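PDB 3VOC: Beta/alpha-amylase from Paenibacillus polymyxa, which hydrolyses alpha-1,4-glucosidic linkages of starch, its family 14 beta-amylase domain, the part crystallised here, releasing maltose from the non-reducing chain ends. Local coordinates for residues K255-I260 with A315-T320; S251-H256 with G300-Y305. All coordinates share one frame; numbering follows the deposited sequence.

Contact 1 of 2, residues K255-I260 with A315-T320; sequences KHLGVI and ADLDLT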
ATOM      1  N   LYS A 255       5.764  -3.602  12.456  1.00 14.57           N
ATOM      2  CA  LYS A 255       5.107  -3.167  13.685  1.00 15.40           C
ATOM      3  C   LYS A 255       3.914  -2.259  13.370  1.00 15.19           C
ATOM      4  O   LYS A 255       2.853  -2.362  13.999  1.00 14.56           O
ATOM      5  CB  LYS A 255       6.080  -2.453  14.624  1.00 16.33           C
ATOM      6  CG  LYS A 255       5.406  -2.012  15.931  1.00 19.43           C
ATOM      7  CD  LYS A 255       6.420  -1.552  16.971  1.00 26.34           C
ATOM      8  CE  LYS A 255       5.719  -1.104  18.256  1.00 28.97           C
ATOM      9  NZ  LYS A 255       6.649  -0.371  19.173  1.00 31.37           N
ATOM     10  N   HIS A 256       4.082  -1.407  12.361  1.00 14.54           N
ATOM     11  CA  HIS A 256       3.012  -0.532  11.928  1.00 14.69           C
ATOM     12  C   HIS A 256       1.806  -1.359  11.456  1.00 14.53           C
ATOM     13  O   HIS A 256       0.668  -1.059  11.813  1.00 14.59           O
ATOM     14  CB  HIS A 256       3.523   0.385  10.811  1.00 14.70           C
ATOM     15  CG  HIS A 256       2.513   1.381  10.329  1.00 15.13           C
ATOM     16  ND1 HIS A 256       1.920   2.305  11.161  1.00 13.26           N
ATOM     17  CD2 HIS A 256       2.017   1.615   9.091  1.00 13.98           C
ATOM     18  CE1 HIS A 256       1.082   3.049  10.461  1.00 16.55           C
ATOM     19  NE2 HIS A 256       1.120   2.649   9.202  1.00 14.56           N
ATOM     20  N   LEU A 257       2.069  -2.398  10.657  1.00 14.13           N
ATOM     21  CA  LEU A 257       0.999  -3.278  10.178  1.00 14.25           C
ATOM     22  C   LEU A 257       0.252  -3.889  11.362  1.00 13.87           C
ATOM     23  O   LEU A 257      -0.982  -3.952  11.361  1.00 14.33           O
ATOM     24  CB  LEU A 257       1.558  -4.386   9.289  1.00 14.08           C
ATOM     25  CG  LEU A 257       0.543  -5.269   8.555  1.00 14.82           C
ATOM     26  CD1 LEU A 257      -0.195  -4.458   7.479  1.00 16.11           C
ATOM     27  CD2 LEU A 257       1.271  -6.482   7.928  1.00 15.75           C
ATOM     28  N   GLY A 258       1.013  -4.337  12.360  1.00 13.83           N
ATOM     29  CA  GLY A 258       0.448  -4.888  13.602  1.00 14.47           C
ATOM     30  C   GLY A 258      -0.458  -3.892  14.317  1.00 15.20           C
ATOM     31  O   GLY A 258      -1.563  -4.232  14.773  1.00 15.04           O
ATOM     32  N   VAL A 259       0.018  -2.659  14.430  1.00 14.89           N
ATOM     33  CA  VAL A 259      -0.719  -1.613  15.122  1.00 15.95           C
ATOM     34  C   VAL A 259      -2.033  -1.279  14.391  1.00 15.59           C
ATOM     35  O   VAL A 259      -3.092  -1.252  15.005  1.00 14.53           O
ATOM     36  CB  VAL A 259       0.157  -0.348  15.295  1.00 15.91           C
ATOM     37  CG1 VAL A 259      -0.691   0.853  15.721  1.00 16.69           C
ATOM     38  CG2 VAL A 259       1.273  -0.621  16.306  1.00 18.28           C
ATOM     39  N   ILE A 260      -1.959  -1.048  13.079  1.00 15.59           N
ATOM     40  CA  ILE A 260      -3.148  -0.640  12.319  1.00 15.25           C
ATOM     41  C   ILE A 260      -4.108  -1.807  12.137  1.00 15.15           C
ATOM     42  O   ILE A 260      -5.319  -1.624  12.144  1.00 15.46           O
ATOM     43  CB  ILE A 260      -2.799   0.080  10.982  1.00 15.51           C
ATOM     44  CG1 ILE A 260      -2.176  -0.885   9.966  1.00 16.24           C
ATOM     45  CG2 ILE A 260      -1.867   1.264  11.289  1.00 15.80           C
ATOM     46  CD1 ILE A 260      -1.832  -0.249   8.599  1.00 17.59           C
ATOM     47  N   ALA A 315      -1.251 -10.759  11.810  1.00 16.21           N
ATOM     48  CA  ALA A 315      -2.211  -9.670  12.037  1.00 17.06           C
ATOM     49  C   ALA A 315      -3.622 -10.016  11.552  1.00 17.20           C
ATOM     50  O   ALA A 315      -4.575  -9.233  11.740  1.00 17.36           O
ATOM     51  CB  ALA A 315      -1.726  -8.381  11.387  1.00 16.80           C
ATOM     52  N   ASP A 316      -3.758 -11.186  10.935  1.00 17.16           N
ATOM     53  CA  ASP A 316      -5.029 -11.628  10.366  1.00 17.49           C
ATOM     54  C   ASP A 316      -5.558 -10.573   9.394  1.00 16.49           C
ATOM     55  O   ASP A 316      -6.673 -10.065   9.545  1.00 16.45           O
ATOM     56  CB  ASP A 316      -6.058 -11.957  11.463  1.00 18.56           C
ATOM     57  CG  ASP A 316      -7.304 -12.615  10.906  1.00 20.84           C
ATOM     58  OD1 ASP A 316      -7.171 -13.402   9.960  1.00 24.19           O
ATOM     59  OD2 ASP A 316      -8.415 -12.337  11.409  1.00 24.47           O
ATOM     60  N   LEU A 317      -4.704 -10.248   8.425  1.00 15.82           N
ATOM     61  CA  LEU A 317      -5.006  -9.359   7.301  1.00 15.75           C
ATOM     62  C   LEU A 317      -4.793 -10.086   5.985  1.00 15.56           C
ATOM     63  O   LEU A 317      -3.836 -10.871   5.837  1.00 15.68           O
ATOM     64  CB  LEU A 317      -4.098  -8.126   7.328  1.00 15.22           C
ATOM     65  CG  LEU A 317      -4.205  -7.235   8.584  1.00 16.00           C
ATOM     66  CD1 LEU A 317      -3.142  -6.162   8.598  1.00 14.66           C
ATOM     67  CD2 LEU A 317      -5.589  -6.597   8.707  1.00 15.93           C
ATOM     68  N   ASP A 318      -5.678  -9.825   5.027  1.00 15.22           N
ATOM     69  CA  ASP A 318      -5.516 -10.369   3.687  1.00 15.26           C
ATOM     70  C   ASP A 318      -4.511  -9.519   2.935  1.00 15.02           C
ATOM     71  O   ASP A 318      -4.308  -8.355   3.272  1.00 14.85           O
ATOM     72  CB  ASP A 318      -6.855 -10.388   2.948  1.00 15.50           C
ATOM     73  CG  ASP A 318      -7.826 -11.426   3.510  1.00 15.78           C
ATOM     74  OD1 ASP A 318      -7.477 -12.158   4.449  1.00 16.45           O
ATOM     75  OD2 ASP A 318      -8.944 -11.523   2.984  1.00 18.37           O
ATOM     76  N   LEU A 319      -3.884 -10.103   1.922  1.00 14.80           N
ATOM     77  CA  LEU A 319      -2.818  -9.409   1.194  1.00 15.48           C
ATOM     78  C   LEU A 319      -3.280  -9.050  -0.205  1.00 15.76           C
ATOM     79  O   LEU A 319      -3.738  -9.919  -0.957  1.00 15.96           O
ATOM     80  CB  LEU A 319      -1.555 -10.289   1.126  1.00 14.64           C
ATOM     81  CG  LEU A 319      -0.415  -9.818   0.208  1.00 15.54           C
ATOM     82  CD1 LEU A 319       0.096  -8.518   0.746  1.00 14.98           C
ATOM     83  CD2 LEU A 319       0.720 -10.854   0.168  1.00 16.59           C
ATOM     84  N   THR A 320      -3.162  -7.770  -0.552  1.00 16.27           N
ATOM     85  CA  THR A 320      -3.387  -7.323  -1.915  1.00 16.22           C
ATOM     86  C   THR A 320      -2.014  -7.102  -2.545  1.00 16.28           C
ATOM     87  O   THR A 320      -1.139  -6.422  -1.973  1.00 16.11           O
ATOM     88  CB  THR A 320      -4.228  -6.029  -1.958  1.00 16.91           C
ATOM     89  OG1 THR A 320      -5.542  -6.305  -1.451  1.00 18.89           O
ATOM     90  CG2 THR A 320      -4.319  -5.455  -3.393  1.00 17.28           C
TER
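Ala315 and Leu317 meet Leu257 of helix 240-268, where the turn leading into barrel strand 318-321 runs past that helix. The fold is the (beta/alpha)8 TIM barrel of glycosyl hydrolase family 14. Helix 240-268 precedes strand 275-279, which is paired in parallel with strand 318-321.

Ala315 points its methyl at the neighbouring helix. Its CB lies 4.5 Å from Leu257 O, a loose touch on the helix backbone. Asp316 has positive phi (55°) and ends helix 305-315 in a Schellman motif, which turns the chain toward the strand. Its carboxylate forms a salt bridge with Arg275, and its carbonyl O accepts a hydrogen bond from His265.

Leu317 makes the main contact, and it is purely apolar. The CB of Leu257 does not point at Leu317, but a CG anti to the backbone N (chi1 -172°) carries the end of the side chain nearer. The two leucines thus reach toward each other tip to tip. Phe312 of helix 305-315 packs against both.

Asp318 follows, and its carboxylate is buried among Lys153, Arg275 and Arg355, which would probably keep it ionised. One methyl of Leu317 does the closest touching: CD1 sits 3.8 Å from Leu257 CG and 3.6 Å from Leu257 CD1.

Contact 2 of 2, residues S251-H256 with G300-Y305; sequences SVLEKH and GGYYDY. With EDO (1,2-ethanediol), chain E.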
ATOM      1  N   SER A 251      11.259  -4.007   9.988  1.00 13.95           N
ATOM      2  CA  SER A 251      10.513  -4.191  11.259  1.00 14.31           C
ATOM      3  C   SER A 251       9.596  -3.011  11.637  1.00 14.33           C
ATOM      4  O   SER A 251       8.526  -3.212  12.243  1.00 14.45           O
ATOM      5  CB  SER A 251      11.448  -4.542  12.436  1.00 14.83           C
ATOM      6  OG  SER A 251      12.104  -3.378  12.940  1.00 14.82           O
ATOM      7  N   VAL A 252      10.014  -1.792  11.284  1.00 13.76           N
ATOM      8  CA  VAL A 252       9.193  -0.593  11.468  1.00 13.76           C
ATOM      9  C   VAL A 252       7.847  -0.702  10.723  1.00 13.83           C
ATOM     10  O   VAL A 252       6.784  -0.425  11.301  1.00 13.96           O
ATOM     11  CB  VAL A 252       9.970   0.697  11.075  1.00 13.62           C
ATOM     12  CG1 VAL A 252       9.062   1.927  11.067  1.00 14.41           C
ATOM     13  CG2 VAL A 252      11.143   0.930  12.036  1.00 13.49           C
ATOM     14  N   LEU A 253       7.892  -1.108   9.459  1.00 13.13           N
ATOM     15  CA  LEU A 253       6.669  -1.383   8.696  1.00 13.52           C
ATOM     16  C   LEU A 253       5.861  -2.521   9.303  1.00 13.34           C
ATOM     17  O   LEU A 253       4.629  -2.444   9.379  1.00 13.50           O
ATOM     18  CB  LEU A 253       6.995  -1.709   7.233  1.00 13.02           C
ATOM     19  CG  LEU A 253       7.717  -0.613   6.439  1.00 14.13           C
ATOM     20  CD1 LEU A 253       8.127  -1.152   5.060  1.00 14.92           C
ATOM     21  CD2 LEU A 253       6.824   0.637   6.293  1.00 14.72           C
ATOM     22  N   GLU A 254       6.551  -3.575   9.735  1.00 13.27           N
ATOM     23  CA  GLU A 254       5.855  -4.739  10.298  1.00 13.87           C
ATOM     24  C   GLU A 254       5.111  -4.371  11.584  1.00 13.91           C
ATOM     25  O   GLU A 254       3.958  -4.766  11.774  1.00 13.00           O
ATOM     26  CB  GLU A 254       6.818  -5.898  10.557  1.00 13.38           C
ATOM     27  CG  GLU A 254       7.410  -6.490   9.284  1.00 14.13           C
ATOM     28  CD  GLU A 254       8.600  -7.391   9.559  1.00 14.41           C
ATOM     29  OE1 GLU A 254       9.372  -7.108  10.490  1.00 17.31           O
ATOM     30  OE2 GLU A 254       8.778  -8.375   8.832  1.00 14.53           O
ATOM     31  N   LYS A 255       5.764  -3.602  12.456  1.00 14.57           N
ATOM     32  CA  LYS A 255       5.107  -3.167  13.685  1.00 15.40           C
ATOM     33  C   LYS A 255       3.914  -2.259  13.370  1.00 15.19           C
ATOM     34  O   LYS A 255       2.853  -2.362  13.999  1.00 14.56           O
ATOM     35  CB  LYS A 255       6.080  -2.453  14.624  1.00 16.33           C
ATOM     36  CG  LYS A 255       5.406  -2.012  15.931  1.00 19.43           C
ATOM     37  CD  LYS A 255       6.420  -1.552  16.971  1.00 26.34           C
ATOM     38  CE  LYS A 255       5.719  -1.104  18.256  1.00 28.97           C
ATOM     39  NZ  LYS A 255       6.649  -0.371  19.173  1.00 31.37           N
ATOM     40  N   HIS A 256       4.082  -1.407  12.361  1.00 14.54           N
ATOM     41  CA  HIS A 256       3.012  -0.532  11.928  1.00 14.69           C
ATOM     42  C   HIS A 256       1.806  -1.359  11.456  1.00 14.53           C
ATOM     43  O   HIS A 256       0.668  -1.059  11.813  1.00 14.59           O
ATOM     44  CB  HIS A 256       3.523   0.385  10.811  1.00 14.70           C
ATOM     45  CG  HIS A 256       2.513   1.381  10.329  1.00 15.13           C
ATOM     46  ND1 HIS A 256       1.920   2.305  11.161  1.00 13.26           N
ATOM     47  CD2 HIS A 256       2.017   1.615   9.091  1.00 13.98           C
ATOM     48  CE1 HIS A 256       1.082   3.049  10.461  1.00 16.55           C
ATOM     49  NE2 HIS A 256       1.120   2.649   9.202  1.00 14.56           N
ATOM     50  N   GLY A 300      12.233   0.603  -0.402  1.00 14.54           N
ATOM     51  CA  GLY A 300      10.834   0.646  -0.007  1.00 13.92           C
ATOM     52  C   GLY A 300      10.554  -0.033   1.325  1.00 14.72           C
ATOM     53  O   GLY A 300       9.485   0.150   1.902  1.00 14.00           O
ATOM     54  N   GLY A 301      11.507  -0.837   1.797  1.00 15.12           N
ATOM     55  CA  GLY A 301      11.399  -1.461   3.110  1.00 15.82           C
ATOM     56  C   GLY A 301      11.322  -2.970   3.052  1.00 15.90           C
ATOM     57  O   GLY A 301      11.045  -3.602   4.063  1.00 16.28           O
ATOM     58  N   TYR A 302      11.557  -3.564   1.879  1.00 16.04           N
ATOM     59  CA  TYR A 302      11.357  -5.009   1.724  1.00 16.21           C
ATOM     60  C   TYR A 302      12.665  -5.758   1.711  1.00 17.16           C
ATOM     61  O   TYR A 302      13.381  -5.788   0.699  1.00 17.55           O
ATOM     62  CB  TYR A 302      10.538  -5.341   0.473  1.00 15.75           C
ATOM     63  CG  TYR A 302       9.189  -4.651   0.414  1.00 16.17           C
ATOM     64  CD1 TYR A 302       8.555  -4.192   1.576  1.00 15.31           C
ATOM     65  CD2 TYR A 302       8.540  -4.465  -0.804  1.00 15.05           C
ATOM     66  CE1 TYR A 302       7.312  -3.549   1.513  1.00 15.37           C
ATOM     67  CE2 TYR A 302       7.313  -3.819  -0.879  1.00 15.40           C
ATOM     68  CZ  TYR A 302       6.691  -3.379   0.285  1.00 15.53           C
ATOM     69  OH  TYR A 302       5.456  -2.755   0.188  1.00 16.41           O
ATOM     70  N   TYR A 303      12.954  -6.384   2.844  1.00 17.57           N
ATOM     71  CA  TYR A 303      14.177  -7.148   3.052  1.00 17.94           C
ATOM     72  C   TYR A 303      13.902  -8.650   2.972  1.00 17.39           C
ATOM     73  O   TYR A 303      14.734  -9.417   2.489  1.00 17.14           O
ATOM     74  CB  TYR A 303      14.743  -6.749   4.426  1.00 18.49           C
ATOM     75  CG  TYR A 303      15.787  -7.666   5.032  1.00 20.58           C
ATOM     76  CD1 TYR A 303      17.046  -7.819   4.441  1.00 22.85           C
ATOM     77  CD2 TYR A 303      15.517  -8.359   6.218  1.00 22.73           C
ATOM     78  CE1 TYR A 303      18.011  -8.642   5.015  1.00 25.37           C
ATOM     79  CE2 TYR A 303      16.463  -9.189   6.792  1.00 25.06           C
ATOM     80  CZ  TYR A 303      17.707  -9.321   6.187  1.00 25.74           C
ATOM     81  OH  TYR A 303      18.635 -10.146   6.759  1.00 29.46           O
ATOM     82  N   ASP A 304      12.728  -9.065   3.435  1.00 16.82           N
ATOM     83  CA  ASP A 304      12.431 -10.490   3.599  1.00 17.01           C
ATOM     84  C   ASP A 304      10.922 -10.662   3.420  1.00 16.67           C
ATOM     85  O   ASP A 304      10.135 -10.391   4.342  1.00 16.10           O
ATOM     86  CB  ASP A 304      12.936 -10.962   4.992  1.00 17.04           C
ATOM     87  CG  ASP A 304      12.608 -12.428   5.312  1.00 18.57           C
ATOM     88  OD1 ASP A 304      11.802 -13.067   4.606  1.00 18.04           O
ATOM     89  OD2 ASP A 304      13.154 -12.931   6.323  1.00 19.43           O
ATOM     90  N   TYR A 305      10.517 -11.115   2.232  1.00 15.88           N
ATOM     91  CA  TYR A 305       9.092 -11.274   1.953  1.00 16.13           C
ATOM     92  C   TYR A 305       8.467 -12.383   2.799  1.00 16.05           C
ATOM     93  O   TYR A 305       7.290 -12.302   3.151  1.00 14.92           O
ATOM     94  CB  TYR A 305       8.849 -11.580   0.478  1.00 16.21           C
ATOM     95  CG  TYR A 305       9.007 -10.405  -0.449  1.00 16.27           C
ATOM     96  CD1 TYR A 305       8.253  -9.241  -0.277  1.00 16.11           C
ATOM     97  CD2 TYR A 305       9.883 -10.470  -1.524  1.00 18.29           C
ATOM     98  CE1 TYR A 305       8.395  -8.166  -1.138  1.00 16.37           C
ATOM     99  CE2 TYR A 305      10.028  -9.399  -2.388  1.00 17.41           C
ATOM    100  CZ  TYR A 305       9.284  -8.250  -2.187  1.00 16.39           C
ATOM    101  OH  TYR A 305       9.424  -7.186  -3.056  1.00 16.57           O
TER
HETATM  102  C1  EDO E 504      14.025  -7.719  -1.616  1.00 38.12           C
HETATM  103  O1  EDO E 504      15.138  -7.577  -0.730  1.00 37.06           O
HETATM  104  C2  EDO E 504      13.344  -9.040  -1.316  1.00 38.73           C
HETATM  105  O2  EDO E 504      14.158 -10.083  -1.870  1.00 39.61           O
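Leu253 of helix 240-268 packs on Gly300, Gly301 and Tyr302, in the turn that joins helix 295-300 to helix 305-315. Here a long helix of the TIM barrel meets an excursion between the strands 275-279 and 318-321. Gly301 ends helix 295-300 with a Schellman motif.

Ser251 OG is hydrogen-bonded to Trp248 O in the preceding turn.

Leu253 carries the contact. Its CG lies beside the backbone N (chi1 -60°), and CD1 does the touching. That methyl lies 3.8 Å from Gly301 CA. Gly301 has a phi of 116°, and its lack of a side chain lets the methyl come close to the backbone. The ring of Tyr302 lies obliquely to the same methyl, with CE1 4.4 Å from Leu253 CD1. Beyond this apolar touch, Tyr302 OH is hydrogen-bonded to Leu164 O and Ser281 N, which fixes the far end of the ring. The Tyr302 side chain is about 5 Å from that of Glu163, the predicted proton donor.

Glu254 comes next, and its side chain touches Leu308 and Lys311 of helix 305-315. It forms a salt bridge with Arg307 and a hydrogen bond with Gln250. Gln250 OE1 also accepts bonds from the backbone N of Tyr303 and Asp304. Asp304 is the N-cap of helix 305-315, its OD1 bonded to Arg307 N.

An ethanediol, probably from the crystallisation liquor, donates from O1 to Tyr302 O (2.9 Å). The Leu253 methyl also meets a carbonyl: CD1 lies 3.7 Å from Gly300 O.

Overall arrangement
Both contacts use helix 240-268 and share Lys255 and His256; their centres are 11 Å apart. Along the helix, 251-256 of contact 2 comes first and overlaps 255-260 of contact 1. The partners follow in the same order: residues 300-305 lead into helix 305-315, and residues 315-320 run from its end into strand 318-321. Helix 305-315 therefore joins the two partner segments, with contact 2 at its start and contact 1 at its end. All four segments belong to the family 14 TIM barrel. Contact 2 lies nearer the predicted proton donor Glu163, whereas contact 1 ties the helix to the lead-in of strand 318-321.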